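Local coordinates for protein type II restriction enzyme ngomi (Neisseria gonorrhoeae, PDB 1FIU) that recognises the double-stranded DNA sequence 5'-GCCGGC-3' and cleaves it after the first G with magnesium ions, working as a homotetramer, at residues N32-N37 with T189-R194; S185-I190 with A195-S200. All coordinates share one frame; numbering follows the deposited sequence.

In the fold
The two contacts follow one another along the loop that leaves strand 179-187 and leads to helix 197-208, and they share Thr189 and Ile190. Interaction 2 spans the cleavage centre, where a magnesium ion holds the 5'-phosphate of the cut strand; interaction 1 lies farther along the DNA, where bases are read. Their centres are 12 Å apart, and the side chain of Thr189 is about 10 Å from a bound magnesium ion. They meet directly where Asn32 CB packs on Trp188 CZ2 at 3.7 Å. The run 185-200 carries phosphate binding and base reading in succession, 32-37 adds further base contacts from a distant loop, and both interactions border a second subunit.

Interaction 1 (N32-N37 with T189-R194); sequences NADGSN and TIRSDR. With nucleotides of chain D; nucleotides of chain B.
Asn32 meets Thr189 through its backbone: Asn32 O lies 3.6 Å from Thr189 CG2, a van der Waals touch, while Asn32 ND2 is engaged by Ala221. With chi1 at 62°, Thr189 OG1 is turned to the DNA and donates to OP2 of DG3 of chain D at 2.6 Å. Next along, a water accepts from Arg191 NH2 at 2.9 Å and lies within bonding reach of Ala33 O; Arg59 also binds this carbonyl. Asp34 supplies the charged part. Its OD2 stands 3.8 Å from Arg191 NH2, a long salt bridge without an aimed N-H, because the carboxylate lies over one guanidinium face with the two planes 13° apart. DG3 occupies the opposite face, so the guanidinium is layered between acid and base. The Arg191 chain bends at chi2 (-59°), and NH1 donates back to Ile190 O; NE donates to O6 of another guanine of the bound DNA, while Arg227 shares Asp34 OD2. Ser36 braces the acid: its OG and its N, the latter making an Asx turn, both approach Asp34 OD1 from the same face. Asn37 N bonds Asp34 O in a type I turn. Within 189-194, Arg194 grips Thr189 O and OG1 with NH1 and NH2, and reads DG3 of chain D from NE to O6 at 3.1 Å and from NH2 to N7 at 3.0 Å. Asp193 OD2 accepts from N4 of DC1 of chain B at 3.1 Å. With Asp34 OD2 and Ser36 OG also bonded to cytosine N4 groups, the chemistry implies direct readout: arginines take guanine acceptors, and acids and a serine hydroxyl meet cytosine amino groups.

Interaction 2 (S185-I190 with A195-S200); sequences SCKWTI and AQNARS. With MG (magnesium ion), chain Q; ACY (acetic acid), chain R; nucleotides of chain D.
Lys187 and Asn197 reach toward each other from opposite directions and join by one bond, Lys187 NZ to Asn197 OD1 at 2.8 Å. The nitrogen lies in the carbonyl plane on a lone pair, with a C=O...N angle of 131°. The close-packed part of the contact surrounds this link. Lys187 CE rests 4.0 Å from Ala198 CB and also touches Ala195 O, while Ile190 CG2 meets Ala195 CB at 3.8 Å. The methyl groups of Ala195 and Ala198 face the strand end here, where strand 179-187 and helix 197-208 belong to one beta-alpha-beta unit. At the Ser185 end the direct contact is looser, since Ser185 OG comes no nearer to the other segment than 4.3 Å, at Ala198 CB. An acetate, probably from the crystallisation liquor, lies beside it. Lys187, bent at chi4 (-58°), also donates from NZ to the acetate O at 3.0 Å, and to a water on the magnesium ion. That ion is bound by Cys186 O, the acetate O, two waters, OP2 of DC1 of chain D at 2.1 Å, and Asp140 OD2. Asn197 divides its amide between two partners, its ND2 donating to OP1 of DC1 of chain D at 2.9 Å. Trp188 N holds the next phosphate almost straight, donating to OP1 of DC2 of chain D at 2.7 Å and 176°. Asp140 and Lys187 are consistent with the PD-(D/E)XK motif of this clan, with Ser185 at the position usually held by the second acid. The chemistry implies a cleaved-DNA complex: the magnesium ion and Asn197 ND2 bind the 5'-phosphate directly, and Lys187 NZ lies near it, joined mainly through the metal's ligands.

Interaction 1 (N32-N37 with T189-R194)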
loop_
_atom_site.group_PDB
_atom_site.type_symbol
_atom_site.label_atom_id
_atom_site.label_comp_id
_atom_site.label_asym_id
_atom_site.label_seq_id
_atom_site.Cartn_x
_atom_site.Cartn_y
_atom_site.Cartn_z
ATOM N N ASN I 32 -17.180 -11.213 -28.207
ATOM C CA ASN I 32 -16.694 -10.789 -26.895
ATOM C C ASN I 32 -17.488 -11.530 -25.809
ATOM O O ASN I 32 -17.354 -11.249 -24.617
ATOM C CB ASN I 32 -16.767 -9.253 -26.713
ATOM C CG ASN I 32 -18.158 -8.714 -26.818
ATOM O OD1 ASN I 32 -19.008 -9.283 -27.512
ATOM N ND2 ASN I 32 -18.417 -7.598 -26.138
ATOM N N ALA I 33 -18.308 -12.499 -26.234
ATOM C CA ALA I 33 -19.096 -13.291 -25.286
ATOM C C ALA I 33 -18.370 -14.553 -24.830
ATOM O O ALA I 33 -17.421 -15.006 -25.453
ATOM C CB ALA I 33 -20.438 -13.703 -25.928
ATOM N N ASP I 34 -18.837 -15.106 -23.712
ATOM C CA ASP I 34 -18.328 -16.358 -23.181
ATOM C C ASP I 34 -19.527 -17.269 -23.490
ATOM O O ASP I 34 -20.533 -17.210 -22.795
ATOM C CB ASP I 34 -18.117 -16.240 -21.660
ATOM C CG ASP I 34 -17.805 -17.580 -20.999
ATOM O OD1 ASP I 34 -17.806 -18.614 -21.705
ATOM O OD2 ASP I 34 -17.577 -17.600 -19.774
ATOM N N GLY I 35 -19.423 -18.090 -24.540
ATOM C CA GLY I 35 -20.537 -18.951 -24.933
ATOM C C GLY I 35 -21.103 -19.935 -23.922
ATOM O O GLY I 35 -22.193 -20.476 -24.112
ATOM N N SER I 36 -20.378 -20.169 -22.841
ATOM C CA SER I 36 -20.820 -21.115 -21.820
ATOM C C SER I 36 -21.765 -20.456 -20.830
ATOM O O SER I 36 -22.277 -21.109 -19.906
ATOM C CB SER I 36 -19.596 -21.640 -21.062
ATOM O OG SER I 36 -19.179 -20.679 -20.088
ATOM N N ASN I 37 -22.004 -19.161 -21.012
ATOM C CA ASN I 37 -22.855 -18.436 -20.076
ATOM C C ASN I 37 -23.994 -17.751 -20.797
ATOM O O ASN I 37 -23.756 -16.888 -21.643
ATOM C CB ASN I 37 -22.003 -17.408 -19.312
ATOM C CG ASN I 37 -22.779 -16.708 -18.214
ATOM O OD1 ASN I 37 -23.329 -15.624 -18.413
ATOM N ND2 ASN I 37 -22.849 -17.342 -17.046
ATOM N N THR I 189 -11.812 -8.858 -23.273
ATOM C CA THR I 189 -12.744 -9.581 -22.392
ATOM C C THR I 189 -12.031 -9.745 -21.056
ATOM O O THR I 189 -10.818 -9.535 -20.954
ATOM C CB THR I 189 -13.096 -10.992 -22.901
ATOM O OG1 THR I 189 -11.916 -11.790 -22.950
ATOM C CG2 THR I 189 -13.743 -10.910 -24.293
ATOM N N ILE I 190 -12.773 -10.188 -20.043
ATOM C CA ILE I 190 -12.214 -10.363 -18.714
ATOM C C ILE I 190 -12.493 -11.750 -18.107
ATOM O O ILE I 190 -13.528 -12.351 -18.402
ATOM C CB ILE I 190 -12.856 -9.313 -17.738
ATOM C CG1 ILE I 190 -12.340 -7.903 -18.056
ATOM C CG2 ILE I 190 -12.621 -9.741 -16.256
ATOM C CD1 ILE I 190 -13.085 -6.800 -17.271
ATOM N N ARG I 191 -11.528 -12.267 -17.345
ATOM C CA ARG I 191 -11.737 -13.430 -16.481
ATOM C C ARG I 191 -11.227 -12.786 -15.179
ATOM O O ARG I 191 -10.206 -12.052 -15.195
ATOM C CB ARG I 191 -10.907 -14.659 -16.843
ATOM C CG ARG I 191 -11.427 -15.383 -18.096
ATOM C CD ARG I 191 -12.858 -15.840 -17.949
ATOM N NE ARG I 191 -13.277 -16.581 -19.140
ATOM C CZ ARG I 191 -13.844 -16.056 -20.224
ATOM N NH1 ARG I 191 -14.096 -14.747 -20.321
ATOM N NH2 ARG I 191 -14.155 -16.859 -21.242
ATOM N N SER I 192 -11.908 -13.034 -14.059
ATOM C CA SER I 192 -11.534 -12.375 -12.815
ATOM C C SER I 192 -10.114 -12.616 -12.312
ATOM O O SER I 192 -9.592 -11.800 -11.545
ATOM C CB SER I 192 -12.553 -12.706 -11.717
ATOM O OG SER I 192 -12.595 -14.099 -11.509
ATOM N N ASP I 193 -9.475 -13.709 -12.716
ATOM C CA ASP I 193 -8.119 -13.959 -12.268
ATOM C C ASP I 193 -7.104 -13.110 -13.021
ATOM O O ASP I 193 -6.302 -12.356 -12.417
ATOM C CB ASP I 193 -7.746 -15.452 -12.402
ATOM C CG ASP I 193 -7.865 -15.981 -13.838
ATOM O OD1 ASP I 193 -6.955 -16.718 -14.286
ATOM O OD2 ASP I 193 -8.865 -15.667 -14.508
ATOM N N ARG I 194 -7.133 -13.208 -14.344
ATOM C CA ARG I 194 -6.186 -12.461 -15.166
ATOM C C ARG I 194 -6.424 -10.942 -15.175
ATOM O O ARG I 194 -5.535 -10.188 -15.552
ATOM C CB ARG I 194 -6.187 -13.010 -16.610
ATOM C CG ARG I 194 -7.539 -13.045 -17.348
ATOM C CD ARG I 194 -7.306 -13.627 -18.805
ATOM N NE ARG I 194 -8.537 -13.922 -19.552
ATOM C CZ ARG I 194 -9.306 -13.019 -20.152
ATOM N NH1 ARG I 194 -8.985 -11.722 -20.119
ATOM N NH2 ARG I 194 -10.428 -13.405 -20.767
ATOM P P DG D 3 -11.507 -14.029 -25.713
ATOM O OP1 DG D 3 -12.244 -14.077 -26.992
ATOM O OP2 DG D 3 -12.269 -13.839 -24.439
ATOM O "O5'" DG D 3 -10.663 -15.357 -25.526
ATOM C "C5'" DG D 3 -10.138 -16.080 -26.634
ATOM C "C4'" DG D 3 -10.542 -17.534 -26.529
ATOM O "O4'" DG D 3 -9.901 -18.150 -25.392
ATOM C "C3'" DG D 3 -12.038 -17.762 -26.335
ATOM O "O3'" DG D 3 -12.413 -18.916 -27.091
ATOM C "C2'" DG D 3 -12.193 -17.913 -24.829
ATOM C "C1'" DG D 3 -10.845 -18.453 -24.369
ATOM N N9 DG D 3 -10.373 -17.827 -23.135
ATOM C C8 DG D 3 -10.643 -16.551 -22.695
ATOM N N7 DG D 3 -10.089 -16.274 -21.540
ATOM C C5 DG D 3 -9.400 -17.433 -21.205
ATOM C C6 DG D 3 -8.596 -17.734 -20.073
ATOM O O6 DG D 3 -8.296 -17.001 -19.128
ATOM N N1 DG D 3 -8.109 -19.039 -20.119
ATOM C C2 DG D 3 -8.340 -19.935 -21.157
ATOM N N2 DG D 3 -7.783 -21.152 -21.038
ATOM N N3 DG D 3 -9.061 -19.652 -22.223
ATOM C C4 DG D 3 -9.569 -18.402 -22.179
ATOM P P DC D 2 -6.760 -8.990 -23.821
ATOM O OP1 DC D 2 -7.565 -7.927 -24.440
ATOM O OP2 DC D 2 -6.579 -9.022 -22.341
ATOM O "O5'" DC D 2 -7.389 -10.398 -24.211
ATOM C "C5'" DC D 2 -7.619 -10.700 -25.577
ATOM C "C4'" DC D 2 -8.182 -12.095 -25.728
ATOM O "O4'" DC D 2 -7.226 -13.080 -25.288
ATOM C "C3'" DC D 2 -9.497 -12.380 -24.992
ATOM O "O3'" DC D 2 -10.410 -12.876 -26.007
ATOM C "C2'" DC D 2 -9.084 -13.315 -23.858
ATOM C "C1'" DC D 2 -7.825 -13.993 -24.371
ATOM N N1 DC D 2 -6.828 -14.294 -23.331
ATOM C C2 DC D 2 -6.492 -15.636 -23.057
ATOM O O2 DC D 2 -7.003 -16.550 -23.776
ATOM N N3 DC D 2 -5.625 -15.914 -22.039
ATOM C C4 DC D 2 -5.074 -14.903 -21.324
ATOM N N4 DC D 2 -4.233 -15.218 -20.307
ATOM C C5 DC D 2 -5.356 -13.539 -21.618
ATOM C C6 DC D 2 -6.237 -13.273 -22.618
ATOM O OP3 DC B 1 -8.408 -18.428 -8.739
ATOM P P DC B 1 -7.114 -19.161 -9.024
ATOM O OP1 DC B 1 -6.079 -18.336 -9.771
ATOM O OP2 DC B 1 -6.565 -19.855 -7.819
ATOM O "O5'" DC B 1 -7.538 -20.339 -10.061
ATOM C "C5'" DC B 1 -7.923 -21.618 -9.566
ATOM C "C4'" DC B 1 -7.891 -22.627 -10.682
ATOM O "O4'" DC B 1 -9.058 -22.355 -11.503
ATOM C "C3'" DC B 1 -6.694 -22.486 -11.622
ATOM O "O3'" DC B 1 -5.664 -23.395 -11.301
ATOM C "C2'" DC B 1 -7.261 -22.820 -12.995
ATOM C "C1'" DC B 1 -8.755 -22.594 -12.882
ATOM N N1 DC B 1 -9.091 -21.372 -13.631
ATOM C C2 DC B 1 -9.466 -21.489 -14.988
ATOM O O2 DC B 1 -9.469 -22.609 -15.509
ATOM N N3 DC B 1 -9.799 -20.379 -15.682
ATOM C C4 DC B 1 -9.771 -19.181 -15.086
ATOM N N4 DC B 1 -10.161 -18.119 -15.810
ATOM C C5 DC B 1 -9.362 -19.020 -13.726
ATOM C C6 DC B 1 -9.037 -20.134 -13.033
HETATM O O HOH W 1 -15.236 -16.842 -23.979
#

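Interaction 2 (S185-I190 with A195-S200)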
loop_
_atom_site.group_PDB
_atom_site.type_symbol
_atom_site.label_atom_id
_atom_site.label_comp_id
_atom_site.label_asym_id
_atom_site.label_seq_id
_atom_site.Cartn_x
_atom_site.Cartn_y
_atom_site.Cartn_z
ATOM N N SER I 185 -4.932 0.754 -19.682
ATOM C CA SER I 185 -4.892 -0.686 -19.827
ATOM C C SER I 185 -6.167 -1.112 -20.578
ATOM O O SER I 185 -7.253 -0.604 -20.295
ATOM C CB SER I 185 -4.859 -1.312 -18.433
ATOM O OG SER I 185 -5.356 -2.633 -18.475
ATOM N N CYS I 186 -6.024 -2.029 -21.542
ATOM C CA CYS I 186 -7.173 -2.520 -22.323
ATOM C C CYS I 186 -7.387 -4.010 -22.079
ATOM O O CYS I 186 -6.433 -4.772 -21.951
ATOM C CB CYS I 186 -6.920 -2.338 -23.834
ATOM S SG CYS I 186 -6.689 -0.648 -24.369
ATOM N N LYS I 187 -8.652 -4.415 -22.028
ATOM C CA LYS I 187 -8.989 -5.829 -21.877
ATOM C C LYS I 187 -10.199 -6.091 -22.775
ATOM O O LYS I 187 -11.284 -5.587 -22.506
ATOM C CB LYS I 187 -9.315 -6.144 -20.421
ATOM C CG LYS I 187 -8.096 -5.933 -19.521
ATOM C CD LYS I 187 -8.314 -6.417 -18.083
ATOM C CE LYS I 187 -7.008 -6.342 -17.269
ATOM N NZ LYS I 187 -5.930 -7.153 -17.921
ATOM N N TRP I 188 -10.003 -6.846 -23.860
ATOM C CA TRP I 188 -11.099 -7.126 -24.801
ATOM C C TRP I 188 -12.212 -7.851 -24.041
ATOM O O TRP I 188 -13.403 -7.507 -24.161
ATOM C CB TRP I 188 -10.557 -7.964 -25.966
ATOM C CG TRP I 188 -11.615 -8.467 -26.923
ATOM C CD1 TRP I 188 -11.886 -9.770 -27.217
ATOM C CD2 TRP I 188 -12.545 -7.677 -27.683
ATOM N NE1 TRP I 188 -12.937 -9.846 -28.111
ATOM C CE2 TRP I 188 -13.359 -8.582 -28.415
ATOM C CE3 TRP I 188 -12.771 -6.301 -27.812
ATOM C CZ2 TRP I 188 -14.388 -8.145 -29.263
ATOM C CZ3 TRP I 188 -13.792 -5.865 -28.651
ATOM C CH2 TRP I 188 -14.592 -6.795 -29.368
ATOM N N THR I 189 -11.812 -8.858 -23.273
ATOM C CA THR I 189 -12.744 -9.581 -22.392
ATOM C C THR I 189 -12.031 -9.745 -21.056
ATOM O O THR I 189 -10.818 -9.535 -20.954
ATOM C CB THR I 189 -13.096 -10.992 -22.901
ATOM O OG1 THR I 189 -11.916 -11.790 -22.950
ATOM C CG2 THR I 189 -13.743 -10.910 -24.293
ATOM N N ILE I 190 -12.773 -10.188 -20.043
ATOM C CA ILE I 190 -12.214 -10.363 -18.714
ATOM C C ILE I 190 -12.493 -11.750 -18.107
ATOM O O ILE I 190 -13.528 -12.351 -18.402
ATOM C CB ILE I 190 -12.856 -9.313 -17.738
ATOM C CG1 ILE I 190 -12.340 -7.903 -18.056
ATOM C CG2 ILE I 190 -12.621 -9.741 -16.256
ATOM C CD1 ILE I 190 -13.085 -6.800 -17.271
ATOM N N ALA I 195 -7.593 -10.482 -14.745
ATOM C CA ALA I 195 -7.844 -9.047 -14.756
ATOM C C ALA I 195 -7.084 -8.310 -13.659
ATOM O O ALA I 195 -6.938 -7.086 -13.707
ATOM C CB ALA I 195 -9.362 -8.770 -14.621
ATOM N N GLN I 196 -6.599 -9.055 -12.671
ATOM C CA GLN I 196 -5.916 -8.430 -11.537
ATOM C C GLN I 196 -4.560 -7.836 -11.871
ATOM O O GLN I 196 -3.993 -7.090 -11.053
ATOM C CB GLN I 196 -5.783 -9.423 -10.367
ATOM C CG GLN I 196 -7.135 -10.004 -9.918
ATOM C CD GLN I 196 -8.230 -8.955 -9.716
ATOM O OE1 GLN I 196 -8.018 -7.923 -9.083
ATOM N NE2 GLN I 196 -9.413 -9.223 -10.249
ATOM N N ASN I 197 -4.012 -8.155 -13.036
ATOM C CA ASN I 197 -2.731 -7.535 -13.384
ATOM C C ASN I 197 -2.903 -6.016 -13.574
ATOM O O ASN I 197 -1.919 -5.281 -13.470
ATOM C CB ASN I 197 -2.048 -8.185 -14.606
ATOM C CG ASN I 197 -2.814 -8.017 -15.936
ATOM O OD1 ASN I 197 -4.068 -7.611 -15.881
ATOM N ND2 ASN I 197 -2.240 -8.294 -17.026
ATOM N N ALA I 198 -4.143 -5.530 -13.781
ATOM C CA ALA I 198 -4.376 -4.077 -13.900
ATOM C C ALA I 198 -4.135 -3.449 -12.518
ATOM O O ALA I 198 -3.650 -2.319 -12.406
ATOM C CB ALA I 198 -5.813 -3.792 -14.378
ATOM N N ARG I 199 -4.467 -4.187 -11.464
ATOM C CA ARG I 199 -4.246 -3.688 -10.124
ATOM C C ARG I 199 -2.772 -3.684 -9.741
ATOM O O ARG I 199 -2.290 -2.721 -9.114
ATOM C CB ARG I 199 -5.034 -4.508 -9.075
ATOM C CG ARG I 199 -6.553 -4.354 -9.159
ATOM C CD ARG I 199 -7.265 -5.071 -7.995
ATOM N NE ARG I 199 -8.700 -5.295 -8.231
ATOM C CZ ARG I 199 -9.684 -4.465 -7.911
ATOM N NH1 ARG I 199 -9.434 -3.297 -7.321
ATOM N NH2 ARG I 199 -10.943 -4.819 -8.156
ATOM N N SER I 200 -2.035 -4.742 -10.087
ATOM C CA SER I 200 -0.635 -4.770 -9.719
ATOM C C SER I 200 0.151 -3.730 -10.510
ATOM O O SER I 200 1.059 -3.079 -9.959
ATOM C CB SER I 200 -0.055 -6.178 -9.891
ATOM O OG SER I 200 -0.224 -6.629 -11.215
HETATM MG MG MG Q . -4.324 -5.361 -21.547
HETATM C C ACY R . -3.331 -4.658 -18.677
HETATM O O ACY R . -4.471 -4.943 -19.284
HETATM O OXT ACY R . -2.218 -4.552 -19.212
HETATM C CH3 ACY R . -3.424 -4.425 -17.177
ATOM P P DC D 2 -6.760 -8.990 -23.821
ATOM O OP1 DC D 2 -7.565 -7.927 -24.440
ATOM O OP2 DC D 2 -6.579 -9.022 -22.341
ATOM O "O5'" DC D 2 -7.389 -10.398 -24.211
ATOM C "C5'" DC D 2 -7.619 -10.700 -25.577
ATOM C "C4'" DC D 2 -8.182 -12.095 -25.728
ATOM O "O4'" DC D 2 -7.226 -13.080 -25.288
ATOM C "C3'" DC D 2 -9.497 -12.380 -24.992
ATOM O "O3'" DC D 2 -10.410 -12.876 -26.007
ATOM C "C2'" DC D 2 -9.084 -13.315 -23.858
ATOM C "C1'" DC D 2 -7.825 -13.993 -24.371
ATOM N N1 DC D 2 -6.828 -14.294 -23.331
ATOM C C2 DC D 2 -6.492 -15.636 -23.057
ATOM O O2 DC D 2 -7.003 -16.550 -23.776
ATOM N N3 DC D 2 -5.625 -15.914 -22.039
ATOM C C4 DC D 2 -5.074 -14.903 -21.324
ATOM N N4 DC D 2 -4.233 -15.218 -20.307
ATOM C C5 DC D 2 -5.356 -13.539 -21.618
ATOM C C6 DC D 2 -6.237 -13.273 -22.618
ATOM O OP3 DC D 1 -0.681 -7.990 -20.552
ATOM P P DC D 1 -2.138 -7.811 -20.907
ATOM O OP1 DC D 1 -3.094 -8.328 -19.846
ATOM O OP2 DC D 1 -2.472 -6.421 -21.395
ATOM O "O5'" DC D 1 -2.409 -8.773 -22.195
ATOM C "C5'" DC D 1 -2.294 -8.257 -23.522
ATOM C "C4'" DC D 1 -2.937 -9.203 -24.506
ATOM O "O4'" DC D 1 -2.079 -10.368 -24.636
ATOM C "C3'" DC D 1 -4.286 -9.750 -24.056
ATOM O "O3'" DC D 1 -5.353 -9.005 -24.588
ATOM C "C2'" DC D 1 -4.310 -11.184 -24.574
ATOM C "C1'" DC D 1 -2.862 -11.557 -24.807
ATOM N N1 DC D 1 -2.426 -12.530 -23.774
ATOM C C2 DC D 1 -2.508 -13.887 -24.059
ATOM O O2 DC D 1 -2.993 -14.231 -25.139
ATOM N N3 DC D 1 -2.061 -14.794 -23.144
ATOM C C4 DC D 1 -1.573 -14.376 -21.973
ATOM N N4 DC D 1 -1.140 -15.299 -21.105
ATOM C C5 DC D 1 -1.504 -12.987 -21.641
ATOM C C6 DC D 1 -1.941 -12.108 -22.562
HETATM O O HOH W 2 -5.236 -7.229 -20.969
HETATM O O HOH W 3 -4.403 -5.605 -23.762
#